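Local atomic coordinates of oligopeptide-binding protein oppA (Lactococcus lactis, PDB entry 3DRF), a protein that binds oligopeptides in a voluminous cavity and hands them on, as part of the OppABCDF ABC transporter, for uptake into the cell. Residues G33-A38 / P248-I253; S43-Q48 / A57-M62; P223-N228 / P239-W244; W244-K249 / A561-S566; K271-N276 / K550-M555. One frame throughout, in Å; residues are numbered along the deposited sequence.

Overall arrangement
Four of the five contacts gather about one mixed sheet, whose strands run in the order 224-230, 234-239, 252-258, 34-40 and 274-276. Interaction 1 joins the parallel strands 34-40 and 252-258. Interaction 5 lies beyond the other edge of strand 34-40, its centre about 10 Å from that of interaction 1, and interaction 3 sits at the far end of the sheet, about 12 Å from interaction 1 between centres. Interaction 4, which brings in the C-terminal helix 564-567, shares Pro-248 and Lys-249 with interaction 1 and Trp-244 with interaction 3. Interaction 2 stands apart, about 19 Å from interaction 1 between centres, and its helix 57-62 touches the bound peptide.

Interaction 1. Residues G33-A38 / P248-I253; sequences GNLKVA and PKLNSI
Asn-34 and Asn-251 run alongside each other with their amide planes 86° apart. Along Asn-34, CB and CG each pass 3.5 Å from Ser-252 OG, and the tip atom OD1 takes two hydrogen bonds. Ser-252 OG donates to Asn-34 OD1 at 2.7 Å, tilted modestly from the carbonyl plane. Asn-251 ND2 reaches the same Asn-34 OD1 at 3.0 Å, in the carbonyl plane and on a lone pair, with a nearly straight N-H (169°). Asn-251 holds CG anti to its backbone N (chi1 -176°), on the side of Asn-34, and this sets ND2 within reach of that oxygen. The backbone carrying this cluster is a parallel beta pairing of strands 34-40 and 252-258, neighbours in the mixed sheet: Asn-34 pairs with Ser-252 and Leu-35 with Ile-253, and Leu-35 N donates to Ser-252 O at 3.1 Å. At the start of the pairing, Gly-33 O accepts from both Asn-251 N (2.8 Å) and Ser-252 N. A water donates to Leu-35 O and Ser-252 OG. On the face bearing Leu-35 and Ile-253 the contact is apolar: Leu-250 CD1 packs against Leu-35 CB at 3.9 Å, and Val-37 CG2 meets Ile-253 CG2 at 3.8 Å.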
# COMPACT_ATOMS: atom_id res chain seq x y z
N GLY A 33 29.84 11.06 -6.54
CA GLY A 33 29.03 12.23 -6.31
C GLY A 33 28.11 12.22 -5.10
O GLY A 33 28.06 11.25 -4.37
N ASN A 34 27.40 13.31 -4.95
CA ASN A 34 26.48 13.51 -3.83
C ASN A 34 25.10 13.84 -4.39
O ASN A 34 24.86 14.92 -4.81
CB ASN A 34 27.01 14.62 -2.90
CG ASN A 34 28.38 14.22 -2.30
OD1 ASN A 34 28.50 13.33 -1.51
ND2 ASN A 34 29.42 14.86 -2.75
N LEU A 35 24.23 12.85 -4.36
CA LEU A 35 22.92 12.95 -5.00
C LEU A 35 21.91 13.54 -4.04
O LEU A 35 21.95 13.29 -2.88
CB LEU A 35 22.49 11.53 -5.43
CG LEU A 35 21.19 11.39 -6.26
CD1 LEU A 35 21.48 11.80 -7.70
CD2 LEU A 35 20.75 9.95 -6.25
N LYS A 36 21.00 14.32 -4.58
CA LYS A 36 19.95 14.93 -3.79
C LYS A 36 18.59 14.46 -4.32
O LYS A 36 18.26 14.73 -5.44
CB LYS A 36 20.01 16.47 -3.90
CG LYS A 36 21.30 17.04 -3.19
CD LYS A 36 21.19 18.50 -3.14
CE LYS A 36 21.29 18.90 -4.56
NZ LYS A 36 21.32 20.43 -4.71
N VAL A 37 17.83 13.77 -3.49
CA VAL A 37 16.53 13.21 -3.85
C VAL A 37 15.47 13.72 -2.89
O VAL A 37 15.72 13.93 -1.76
CB VAL A 37 16.58 11.64 -3.78
CG1 VAL A 37 15.32 11.02 -4.41
CG2 VAL A 37 17.80 11.08 -4.49
N ALA A 38 14.26 13.90 -3.40
CA ALA A 38 13.09 14.16 -2.57
C ALA A 38 11.90 13.25 -2.92
O ALA A 38 11.78 12.75 -4.00
CB ALA A 38 12.67 15.68 -2.65
N PRO A 248 28.30 0.96 -4.33
CA PRO A 248 27.80 2.12 -5.04
C PRO A 248 28.91 3.03 -5.58
O PRO A 248 29.98 3.09 -5.08
CB PRO A 248 26.97 2.87 -3.99
CG PRO A 248 27.30 2.29 -2.73
CD PRO A 248 27.86 0.96 -2.92
N LYS A 249 28.53 3.73 -6.63
CA LYS A 249 29.39 4.74 -7.27
C LYS A 249 29.37 6.03 -6.44
O LYS A 249 30.37 6.71 -6.35
CB LYS A 249 28.88 4.98 -8.69
CG LYS A 249 29.01 3.77 -9.67
CD LYS A 249 28.52 4.16 -11.13
CE LYS A 249 28.47 2.97 -12.07
NZ LYS A 249 29.82 2.57 -12.48
N LEU A 250 28.25 6.37 -5.83
CA LEU A 250 28.08 7.62 -5.10
C LEU A 250 28.76 7.67 -3.75
O LEU A 250 28.95 6.65 -3.16
CB LEU A 250 26.60 7.97 -4.88
CG LEU A 250 25.74 8.21 -6.13
CD1 LEU A 250 24.24 8.07 -5.80
CD2 LEU A 250 25.96 9.61 -6.76
N ASN A 251 29.19 8.86 -3.36
CA ASN A 251 29.63 9.15 -2.01
C ASN A 251 28.48 9.31 -1.03
O ASN A 251 28.62 8.90 0.08
CB ASN A 251 30.52 10.41 -2.02
CG ASN A 251 31.11 10.73 -0.65
OD1 ASN A 251 31.87 9.98 -0.11
ND2 ASN A 251 30.70 11.81 -0.11
N SER A 252 27.38 9.94 -1.42
CA SER A 252 26.26 10.11 -0.48
C SER A 252 24.98 10.33 -1.25
O SER A 252 25.00 10.64 -2.40
CB SER A 252 26.50 11.27 0.48
OG SER A 252 26.28 12.51 -0.15
N ILE A 253 23.88 10.14 -0.56
CA ILE A 253 22.54 10.51 -1.01
C ILE A 253 21.79 11.20 0.10
O ILE A 253 21.74 10.66 1.16
CB ILE A 253 21.69 9.27 -1.46
CG1 ILE A 253 22.38 8.46 -2.55
CG2 ILE A 253 20.24 9.74 -1.91
CD1 ILE A 253 21.82 7.00 -2.76
O HOH W 1 24.08 14.15 -1.06

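Interaction 2. Residues S43-Q48 / A57-M62; sequences SPMKAQ and ATFATM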
# COMPACT_ATOMS: atom_id res chain seq x y z
N SER A 43 2.83 15.98 4.32
CA SER A 43 2.98 15.57 5.72
C SER A 43 4.42 15.21 6.08
O SER A 43 5.17 14.78 5.26
CB SER A 43 2.13 14.31 5.99
OG SER A 43 0.75 14.60 5.95
N PRO A 44 4.78 15.35 7.34
CA PRO A 44 6.11 14.93 7.80
C PRO A 44 6.36 13.44 7.52
O PRO A 44 5.49 12.60 7.62
CB PRO A 44 6.06 15.19 9.32
CG PRO A 44 5.01 16.17 9.51
CD PRO A 44 3.99 15.95 8.41
N MET A 45 7.61 13.14 7.22
CA MET A 45 8.08 11.77 7.10
C MET A 45 7.87 11.02 8.43
O MET A 45 8.07 11.55 9.47
CB MET A 45 9.59 11.89 6.79
CG MET A 45 10.24 10.57 6.60
SD MET A 45 12.02 10.69 6.38
CE MET A 45 12.61 11.14 8.07
N LYS A 46 7.48 9.78 8.34
CA LYS A 46 7.35 8.89 9.51
C LYS A 46 8.40 7.80 9.34
O LYS A 46 8.18 6.79 8.74
CB LYS A 46 5.95 8.28 9.58
CG LYS A 46 4.91 9.27 9.93
CD LYS A 46 3.57 8.59 9.97
CE LYS A 46 3.51 7.31 10.91
NZ LYS A 46 3.75 7.66 12.26
N ALA A 47 9.58 8.06 9.86
CA ALA A 47 10.68 7.08 9.79
C ALA A 47 10.31 5.82 10.59
O ALA A 47 10.05 5.89 11.71
CB ALA A 47 11.99 7.63 10.33
N GLN A 48 10.28 4.71 9.88
CA GLN A 48 10.05 3.36 10.50
C GLN A 48 10.73 2.34 9.61
O GLN A 48 10.29 2.07 8.52
CB GLN A 48 8.55 3.06 10.64
CG GLN A 48 8.28 1.65 11.28
CD GLN A 48 9.23 1.37 12.47
OE1 GLN A 48 10.07 0.55 12.39
NE2 GLN A 48 9.02 2.08 13.56
N ALA A 57 3.58 4.57 1.93
CA ALA A 57 4.41 4.47 0.75
C ALA A 57 5.54 5.52 0.78
O ALA A 57 6.55 5.33 0.19
CB ALA A 57 3.52 4.64 -0.49
N THR A 58 5.30 6.63 1.45
CA THR A 58 6.29 7.73 1.52
C THR A 58 7.61 7.21 2.13
O THR A 58 8.63 7.25 1.52
CB THR A 58 5.72 8.86 2.35
OG1 THR A 58 4.60 9.40 1.66
CG2 THR A 58 6.74 10.01 2.51
N PHE A 59 7.54 6.67 3.33
CA PHE A 59 8.78 6.20 3.96
C PHE A 59 9.30 4.90 3.30
O PHE A 59 10.49 4.71 3.15
CB PHE A 59 8.67 6.01 5.49
CG PHE A 59 10.02 5.83 6.06
CD1 PHE A 59 10.89 6.87 6.09
CD2 PHE A 59 10.48 4.54 6.33
CE1 PHE A 59 12.22 6.65 6.54
CE2 PHE A 59 11.77 4.37 6.75
CZ PHE A 59 12.59 5.35 6.85
N ALA A 60 8.40 4.02 2.87
CA ALA A 60 8.85 2.83 2.15
C ALA A 60 9.73 3.23 0.95
O ALA A 60 10.72 2.69 0.74
CB ALA A 60 7.64 2.00 1.67
N THR A 61 9.32 4.27 0.24
CA THR A 61 10.09 4.77 -0.90
C THR A 61 11.42 5.42 -0.45
O THR A 61 12.44 5.10 -0.97
CB THR A 61 9.28 5.74 -1.73
OG1 THR A 61 8.14 5.06 -2.25
CG2 THR A 61 10.11 6.23 -2.91
N MET A 62 11.37 6.28 0.54
CA MET A 62 12.59 6.93 1.09
C MET A 62 13.63 5.98 1.68
O MET A 62 14.77 6.31 1.70
CB MET A 62 12.20 8.00 2.13
CG MET A 62 11.34 9.13 1.53
SD MET A 62 10.93 10.43 2.75
CE MET A 62 12.49 11.34 2.83
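Met-45 and Phe-59 both hold CG anti to the backbone N (chi1 -179° and -167°), each CG lying on the side of the other segment. Met-45 CG comes 3.8 Å from Phe-59 CD1. Helix 57-62 presents this phenyl ring to the irregular segment 43-48. Ala-47 CA lies over one face of the ring, 3.7 Å from the centroid and 16° off the normal, a CH-pi contact. Gln-48 N stands over the same face, toward the rim, and Gln-48 O approaches Phe-59 CE2 to 3.3 Å. Met-45 SD is instead at the ring edge, in its plane, 5.1 Å from the Phe-59 centroid: a Met-aromatic contact. The two methionines meet through Met-45 SD and Met-62 CE, 3.6 Å apart. Elsewhere, Trp-49 meets the Phe-59 ring edge-to-face, while Ala-57 and Ala-60, on the same helix, touch the bound peptide. With no hydrogen bond between them, these two segments hold together by dispersion, by weak CH-pi and sulfur-aromatic attraction and by backbone carbonyls against the phenylalanine, which depend on close fit more than on bond direction.

Interaction 3. Residues P223-N228 / P239-W244; sequences PFKPEN and PNPYYW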
# COMPACT_ATOMS: atom_id res chain seq x y z
N PRO A 223 22.62 -1.10 0.22
CA PRO A 223 23.92 -0.55 -0.27
C PRO A 223 24.33 0.72 0.47
O PRO A 223 25.52 1.00 0.53
CB PRO A 223 23.69 -0.32 -1.79
CG PRO A 223 22.16 -0.35 -1.96
CD PRO A 223 21.60 -1.24 -0.84
N PHE A 224 23.40 1.45 1.04
CA PHE A 224 23.67 2.63 1.86
C PHE A 224 23.08 2.40 3.26
O PHE A 224 22.20 1.63 3.46
CB PHE A 224 23.02 3.91 1.26
CG PHE A 224 23.62 4.34 -0.08
CD1 PHE A 224 24.59 5.32 -0.12
CD2 PHE A 224 23.25 3.73 -1.25
CE1 PHE A 224 25.19 5.68 -1.32
CE2 PHE A 224 23.83 4.07 -2.49
CZ PHE A 224 24.80 5.07 -2.51
N LYS A 225 23.64 3.07 4.22
CA LYS A 225 23.10 3.16 5.57
C LYS A 225 22.75 4.59 5.91
O LYS A 225 23.38 5.51 5.43
CB LYS A 225 24.11 2.59 6.58
CG LYS A 225 25.42 3.36 6.65
CD LYS A 225 26.40 2.74 7.68
CE LYS A 225 27.64 3.65 7.79
NZ LYS A 225 28.54 3.17 8.88
N PRO A 226 21.73 4.78 6.74
CA PRO A 226 21.31 6.12 7.15
C PRO A 226 22.22 6.62 8.27
O PRO A 226 22.08 6.25 9.39
CB PRO A 226 19.87 5.87 7.66
CG PRO A 226 19.84 4.47 8.20
CD PRO A 226 20.83 3.71 7.29
N GLU A 227 23.19 7.45 7.91
CA GLU A 227 24.13 8.01 8.88
C GLU A 227 23.43 8.97 9.82
O GLU A 227 23.76 9.04 11.01
CB GLU A 227 25.30 8.70 8.18
CG GLU A 227 26.32 9.32 9.13
CD GLU A 227 27.25 8.28 9.77
OE1 GLU A 227 27.20 7.10 9.37
OE2 GLU A 227 28.03 8.66 10.67
N ASN A 228 22.50 9.73 9.31
CA ASN A 228 21.65 10.62 10.10
C ASN A 228 20.21 10.64 9.60
O ASN A 228 19.96 10.58 8.39
CB ASN A 228 22.22 12.04 10.11
CG ASN A 228 21.58 12.92 11.17
OD1 ASN A 228 20.94 13.92 10.85
ND2 ASN A 228 21.75 12.55 12.43
N PRO A 239 27.66 5.07 2.07
CA PRO A 239 27.73 3.65 1.72
C PRO A 239 27.82 2.77 2.98
O PRO A 239 28.41 3.14 3.96
CB PRO A 239 29.05 3.58 0.95
CG PRO A 239 29.14 4.95 0.26
CD PRO A 239 28.71 5.88 1.39
N ASN A 240 27.18 1.62 2.88
CA ASN A 240 27.28 0.57 3.89
C ASN A 240 28.44 -0.36 3.53
O ASN A 240 28.35 -1.09 2.63
CB ASN A 240 25.94 -0.22 3.93
CG ASN A 240 26.02 -1.48 4.76
OD1 ASN A 240 26.91 -1.69 5.53
ND2 ASN A 240 25.04 -2.31 4.60
N PRO A 241 29.54 -0.26 4.28
CA PRO A 241 30.74 -1.02 3.92
C PRO A 241 30.61 -2.54 4.03
O PRO A 241 31.38 -3.28 3.50
CB PRO A 241 31.82 -0.51 4.93
CG PRO A 241 31.07 -0.08 6.04
CD PRO A 241 29.76 0.52 5.50
N TYR A 242 29.58 -2.96 4.73
CA TYR A 242 29.29 -4.41 4.91
C TYR A 242 28.38 -5.01 3.84
O TYR A 242 28.15 -6.18 3.85
CB TYR A 242 28.71 -4.66 6.31
CG TYR A 242 29.66 -4.23 7.45
CD1 TYR A 242 30.81 -4.97 7.74
CD2 TYR A 242 29.37 -3.11 8.23
CE1 TYR A 242 31.67 -4.57 8.72
CE2 TYR A 242 30.22 -2.75 9.25
CZ TYR A 242 31.34 -3.50 9.48
OH TYR A 242 32.20 -3.17 10.49
N TYR A 243 27.91 -4.20 2.93
CA TYR A 243 26.99 -4.70 1.87
C TYR A 243 27.69 -5.74 1.02
O TYR A 243 28.79 -5.57 0.64
CB TYR A 243 26.58 -3.51 0.97
CG TYR A 243 25.58 -3.87 -0.13
CD1 TYR A 243 24.32 -4.43 0.17
CD2 TYR A 243 25.90 -3.66 -1.47
CE1 TYR A 243 23.44 -4.78 -0.83
CE2 TYR A 243 25.01 -4.03 -2.49
CZ TYR A 243 23.81 -4.58 -2.15
OH TYR A 243 22.93 -4.93 -3.17
N TRP A 244 26.99 -6.81 0.72
CA TRP A 244 27.53 -7.98 0.03
C TRP A 244 27.69 -7.77 -1.47
O TRP A 244 28.37 -8.47 -2.11
CB TRP A 244 26.61 -9.20 0.32
CG TRP A 244 25.15 -8.94 -0.13
CD1 TRP A 244 24.18 -8.44 0.62
CD2 TRP A 244 24.62 -9.06 -1.47
NE1 TRP A 244 23.06 -8.25 -0.13
CE2 TRP A 244 23.31 -8.61 -1.43
CE3 TRP A 244 25.14 -9.52 -2.70
CZ2 TRP A 244 22.48 -8.61 -2.54
CZ3 TRP A 244 24.33 -9.48 -3.82
CH2 TRP A 244 23.01 -9.03 -3.73
O HOH W 2 27.96 -0.37 -0.01
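The Tyr-243 ring, beside the end of a beta hairpin formed by strands 224-230 and 234-239, is flanked on both faces. Over one, Pro-223 CA stands 3.7 Å above the plane, offset toward the rim, and Pro-223 CB makes a CH-pi contact at 4.1 Å from the Tyr-243 centroid, 15° off the normal. On the opposite face lies the Trp-244 indole, with Tyr-243 CE1 3.5 Å above the indole plane. Tyr-243 CG, anti to its backbone N (chi1 -178°), is itself 3.7 Å from Pro-223 CA. The Phe-224 ring meets Pro-239 obliquely, its CD1 3.8 Å from Pro-239 N. In the hairpin Phe-224 and Pro-239 make an antiparallel non-hydrogen-bonded pair with diverging side chains and CA atoms 4.2 Å apart. Directly beyond it the chain enters a type I turn from Asn-240 to Tyr-243. Inside the turn Asn-240 OD1 accepts from Tyr-242 N, an Asx turn, while Asn-240 ND2 bonds to Gly-222 O, so both ends of this amide are engaged. Lys-225, next along the strand, runs extended beyond CG and lays CE 3.9 Å from Pro-239 O. Pro-223 and Phe-224 also pack on Trp-565 of helix 564-567. The two segments are tied by a nearly straight bond (176°) from Asn-240 N to Pro-223 O at 2.9 Å, its donor above the carbonyl plane, and a water donates to both Pro-223 O and Asn-240 O.

Interaction 4. Residues W244-K249 / A561-S566; sequences WGEKPK and AMNTWS
Ser-566 and Glu-246 have the most surface buried here, and one bond joins them: Ser-566 OG donates to Glu-246 O at 2.7 Å. The hydroxyl comes from above the carbonyl plane, 38° out of it. Ser-566 OG sits anti to its own carbonyl carbon, beside the backbone N (chi1 -66°), which directs it at the loop. The two CB atoms, of Glu-246 and Ser-566, pack at 4.0 Å, whereas the carboxylate of Glu-246 leads away. Pro-248 is the third main participant. Its CA is 3.8 Å from the CA of Ser-566, and its CB lies 4.0 Å from Trp-565 O; Lys-249 adds its CG, 3.7 Å from Ser-566 O. The contact joins the loop 244-249, which leads into strand 252-258, to the short C-terminal helix 564-567, across a sequence gap of more than 300 residues. Around Pro-248 and Trp-565 the ring of Phe-224 touches both, tying the site to strand 224-230. Three waters fill in the polar links. One accepts from Glu-246 N and donates to Asn-563 OD1 at 2.7 Å, another donates to both Lys-247 O and Ser-566 O, and a third donates to Trp-565 O while accepting a weak bond from Lys-249 N. The polar part of the join is thus one direct bond and three water bridges, with a small carbon packing beside it, consistent with its place at the protein surface.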
# COMPACT_ATOMS: atom_id res chain seq x y z
N TRP A 244 26.99 -6.81 0.72
CA TRP A 244 27.53 -7.98 0.03
C TRP A 244 27.69 -7.77 -1.47
O TRP A 244 28.37 -8.47 -2.11
CB TRP A 244 26.61 -9.20 0.32
CG TRP A 244 25.15 -8.94 -0.13
CD1 TRP A 244 24.18 -8.44 0.62
CD2 TRP A 244 24.62 -9.06 -1.47
NE1 TRP A 244 23.06 -8.25 -0.13
CE2 TRP A 244 23.31 -8.61 -1.43
CE3 TRP A 244 25.14 -9.52 -2.70
CZ2 TRP A 244 22.48 -8.61 -2.54
CZ3 TRP A 244 24.33 -9.48 -3.82
CH2 TRP A 244 23.01 -9.03 -3.73
N GLY A 245 26.98 -6.81 -2.00
CA GLY A 245 26.77 -6.70 -3.43
C GLY A 245 27.60 -5.65 -4.08
O GLY A 245 28.65 -5.34 -3.67
N GLU A 246 27.07 -5.15 -5.18
CA GLU A 246 27.78 -4.17 -5.98
C GLU A 246 27.95 -2.90 -5.14
O GLU A 246 27.02 -2.38 -4.64
CB GLU A 246 26.96 -3.88 -7.26
CG GLU A 246 26.83 -5.08 -8.19
CD GLU A 246 28.16 -5.50 -8.79
OE1 GLU A 246 28.84 -4.60 -9.29
OE2 GLU A 246 28.49 -6.70 -8.73
N LYS A 247 29.15 -2.43 -4.98
CA LYS A 247 29.37 -1.23 -4.22
C LYS A 247 28.95 0.01 -4.98
O LYS A 247 29.21 0.11 -6.13
CB LYS A 247 30.83 -1.13 -3.85
CG LYS A 247 31.31 -2.37 -3.12
CD LYS A 247 30.67 -2.42 -1.75
CE LYS A 247 31.04 -3.61 -0.88
NZ LYS A 247 31.15 -3.25 0.60
N PRO A 248 28.30 0.96 -4.33
CA PRO A 248 27.80 2.12 -5.04
C PRO A 248 28.91 3.03 -5.58
O PRO A 248 29.98 3.09 -5.08
CB PRO A 248 26.97 2.87 -3.99
CG PRO A 248 27.30 2.29 -2.73
CD PRO A 248 27.86 0.96 -2.92
N LYS A 249 28.53 3.73 -6.63
CA LYS A 249 29.39 4.74 -7.27
C LYS A 249 29.37 6.03 -6.44
O LYS A 249 30.37 6.71 -6.35
CB LYS A 249 28.88 4.98 -8.69
CG LYS A 249 29.01 3.77 -9.67
CD LYS A 249 28.52 4.16 -11.13
CE LYS A 249 28.47 2.97 -12.07
NZ LYS A 249 29.82 2.57 -12.48
N ALA A 561 14.81 -3.87 -12.44
CA ALA A 561 16.12 -3.32 -12.14
C ALA A 561 16.43 -3.53 -10.66
O ALA A 561 15.74 -3.03 -9.83
CB ALA A 561 16.11 -1.81 -12.48
N MET A 562 17.45 -4.32 -10.39
CA MET A 562 17.74 -4.73 -9.00
C MET A 562 18.88 -3.98 -8.29
O MET A 562 19.07 -4.15 -7.15
CB MET A 562 18.04 -6.25 -8.94
CG MET A 562 16.87 -7.14 -9.39
SD MET A 562 15.50 -6.98 -8.18
CE MET A 562 14.20 -6.24 -9.23
N ASN A 563 19.62 -3.18 -9.03
CA ASN A 563 20.83 -2.54 -8.50
C ASN A 563 20.92 -1.07 -8.77
O ASN A 563 21.98 -0.52 -8.84
CB ASN A 563 22.04 -3.20 -9.11
CG ASN A 563 22.45 -4.39 -8.37
OD1 ASN A 563 22.81 -4.31 -7.23
ND2 ASN A 563 22.40 -5.51 -9.02
N THR A 564 19.78 -0.44 -8.93
CA THR A 564 19.73 0.98 -9.23
C THR A 564 20.60 1.83 -8.27
O THR A 564 21.30 2.66 -8.71
CB THR A 564 18.31 1.49 -9.24
OG1 THR A 564 17.59 0.74 -10.23
CG2 THR A 564 18.27 2.95 -9.69
N TRP A 565 20.48 1.63 -6.97
CA TRP A 565 21.23 2.49 -6.02
C TRP A 565 22.74 2.32 -6.10
O TRP A 565 23.45 3.18 -5.77
CB TRP A 565 20.73 2.28 -4.57
CG TRP A 565 19.28 2.73 -4.45
CD1 TRP A 565 18.18 1.93 -4.22
CD2 TRP A 565 18.78 4.04 -4.63
NE1 TRP A 565 17.07 2.67 -4.21
CE2 TRP A 565 17.38 3.97 -4.48
CE3 TRP A 565 19.37 5.29 -4.87
CZ2 TRP A 565 16.59 5.10 -4.58
CZ3 TRP A 565 18.57 6.39 -4.95
CH2 TRP A 565 17.21 6.30 -4.79
N SER A 566 23.21 1.18 -6.56
CA SER A 566 24.64 0.98 -6.83
C SER A 566 25.09 1.46 -8.20
O SER A 566 26.27 1.69 -8.40
CB SER A 566 24.99 -0.49 -6.68
OG SER A 566 24.84 -0.90 -5.35
O HOH W 3 24.13 -5.91 -5.57
O HOH W 4 28.51 0.14 -8.86
O HOH W 5 25.71 4.65 -6.63

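Interaction 5. Residues K271-N276 / K550-M555; sequences KYDIIN and KRVVGM
Asp-273 and Val-552 have the nearest CA atoms across the segments, 7.3 Å apart, too far for direct pairing of the main chains. The touching parts of the two segments run 29° apart in direction: residues 273-276 lead into and form strand 274-276, while 551-555 belong to an irregular loop after strand 536-549. Side chains therefore bridge the gap. Arg-551 grips Asp-273 side-on in a two-pronged salt bridge, one nitrogen to each oxygen. Arg-551 NE donates to Asp-273 OD1 at 2.8 Å, nearly straight at 173° and in the guanidinium plane, but meets that oxygen from above the carboxylate plane. Arg-551 NH2 reaches Asp-273 OD2 at 3.0 Å on the syn side, somewhat out of the carboxylate plane. The two planes are 41° apart. The arginine chain, extended from CG to NE, carries NE to the carboxylate. Asp-273 OD2 also accepts from Lys-36 N, and Arg-551 NH2 makes a weak bond to Asn-34 O; these second partners connect the ion pair to strand 34-40 and probably help fix its orientation. Next to it, Asp-273 CB packs on Val-552 CG2 at 3.8 Å. Farther along, Ile-274 CD1 touches Met-555 CG at 4.0 Å, the chains crossing obliquely; the methionine, bent at chi2, also brings SD near that methyl. The arrangement is a side-on bidentate Arg-Asp salt bridge just before the outermost strand of the five-stranded mixed sheet in this family 5 solute-binding protein.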
# COMPACT_ATOMS: atom_id res chain seq x y z
N LYS A 271 17.40 22.28 -6.62
CA LYS A 271 17.47 21.85 -5.23
C LYS A 271 17.54 20.31 -5.10
O LYS A 271 18.18 19.81 -4.21
CB LYS A 271 16.29 22.40 -4.45
CG LYS A 271 16.26 22.15 -2.92
CD LYS A 271 15.17 22.96 -2.25
CE LYS A 271 14.89 22.54 -0.83
NZ LYS A 271 15.94 22.94 -0.02
N TYR A 272 16.87 19.61 -6.01
CA TYR A 272 16.87 18.13 -6.06
C TYR A 272 17.26 17.64 -7.44
O TYR A 272 16.83 18.21 -8.41
CB TYR A 272 15.50 17.57 -5.64
CG TYR A 272 15.13 18.02 -4.24
CD1 TYR A 272 15.87 17.59 -3.13
CD2 TYR A 272 14.06 18.86 -3.99
CE1 TYR A 272 15.55 17.98 -1.89
CE2 TYR A 272 13.76 19.26 -2.72
CZ TYR A 272 14.50 18.82 -1.67
OH TYR A 272 14.22 19.20 -0.39
N ASP A 273 18.01 16.57 -7.50
CA ASP A 273 18.30 15.86 -8.74
C ASP A 273 17.13 15.03 -9.21
O ASP A 273 16.93 14.87 -10.38
CB ASP A 273 19.52 14.95 -8.58
CG ASP A 273 20.78 15.71 -8.25
OD1 ASP A 273 21.14 16.56 -9.07
OD2 ASP A 273 21.41 15.45 -7.24
N ILE A 274 16.38 14.48 -8.27
CA ILE A 274 15.25 13.56 -8.56
C ILE A 274 14.16 13.91 -7.56
O ILE A 274 14.46 14.11 -6.43
CB ILE A 274 15.70 12.11 -8.32
CG1 ILE A 274 16.88 11.71 -9.26
CG2 ILE A 274 14.52 11.15 -8.45
CD1 ILE A 274 17.44 10.37 -8.99
N ILE A 275 12.90 13.96 -8.00
CA ILE A 275 11.74 13.96 -7.09
C ILE A 275 10.76 12.85 -7.46
O ILE A 275 10.33 12.75 -8.56
CB ILE A 275 10.98 15.33 -7.08
CG1 ILE A 275 11.95 16.53 -6.81
CG2 ILE A 275 9.85 15.25 -6.05
CD1 ILE A 275 11.28 17.86 -6.80
N ASN A 276 10.49 12.00 -6.48
CA ASN A 276 9.53 10.89 -6.62
C ASN A 276 8.19 11.26 -6.00
O ASN A 276 8.12 12.06 -5.12
CB ASN A 276 10.12 9.62 -5.96
CG ASN A 276 11.29 9.08 -6.77
OD1 ASN A 276 11.15 8.85 -7.95
ND2 ASN A 276 12.43 8.92 -6.13
N LYS A 550 19.62 15.97 -15.79
CA LYS A 550 20.49 15.39 -16.82
C LYS A 550 21.93 15.02 -16.39
O LYS A 550 22.53 14.27 -17.02
CB LYS A 550 20.47 16.23 -18.13
CG LYS A 550 19.12 16.20 -18.77
CD LYS A 550 19.11 16.89 -20.11
CE LYS A 550 17.74 17.17 -20.59
NZ LYS A 550 17.71 18.07 -21.84
N ARG A 551 22.36 15.53 -15.26
CA ARG A 551 23.66 15.17 -14.75
C ARG A 551 23.69 13.71 -14.18
O ARG A 551 24.73 13.12 -14.06
CB ARG A 551 24.16 16.17 -13.69
CG ARG A 551 23.58 15.90 -12.28
CD ARG A 551 24.17 16.84 -11.28
NE ARG A 551 23.86 16.49 -9.90
CZ ARG A 551 24.76 16.24 -8.95
NH1 ARG A 551 26.03 16.21 -9.22
NH2 ARG A 551 24.35 15.94 -7.74
N VAL A 552 22.51 13.17 -13.89
CA VAL A 552 22.39 11.83 -13.29
C VAL A 552 22.40 10.72 -14.32
O VAL A 552 21.67 10.79 -15.28
CB VAL A 552 21.06 11.69 -12.45
CG1 VAL A 552 21.04 10.34 -11.75
CG2 VAL A 552 20.94 12.81 -11.42
N VAL A 553 23.19 9.70 -14.11
CA VAL A 553 23.21 8.57 -14.98
C VAL A 553 22.81 7.35 -14.16
O VAL A 553 23.14 7.25 -13.04
CB VAL A 553 24.61 8.35 -15.64
CG1 VAL A 553 25.00 9.50 -16.58
CG2 VAL A 553 25.66 8.20 -14.60
N GLY A 554 22.09 6.43 -14.76
CA GLY A 554 21.75 5.17 -14.10
C GLY A 554 20.41 5.12 -13.37
O GLY A 554 20.11 4.12 -12.80
N MET A 555 19.66 6.19 -13.36
CA MET A 555 18.34 6.15 -12.74
C MET A 555 17.33 5.50 -13.73
O MET A 555 17.47 5.63 -14.91
CB MET A 555 17.87 7.53 -12.33
CG MET A 555 16.48 7.59 -11.75
SD MET A 555 16.22 6.62 -10.21
CE MET A 555 14.44 6.65 -10.06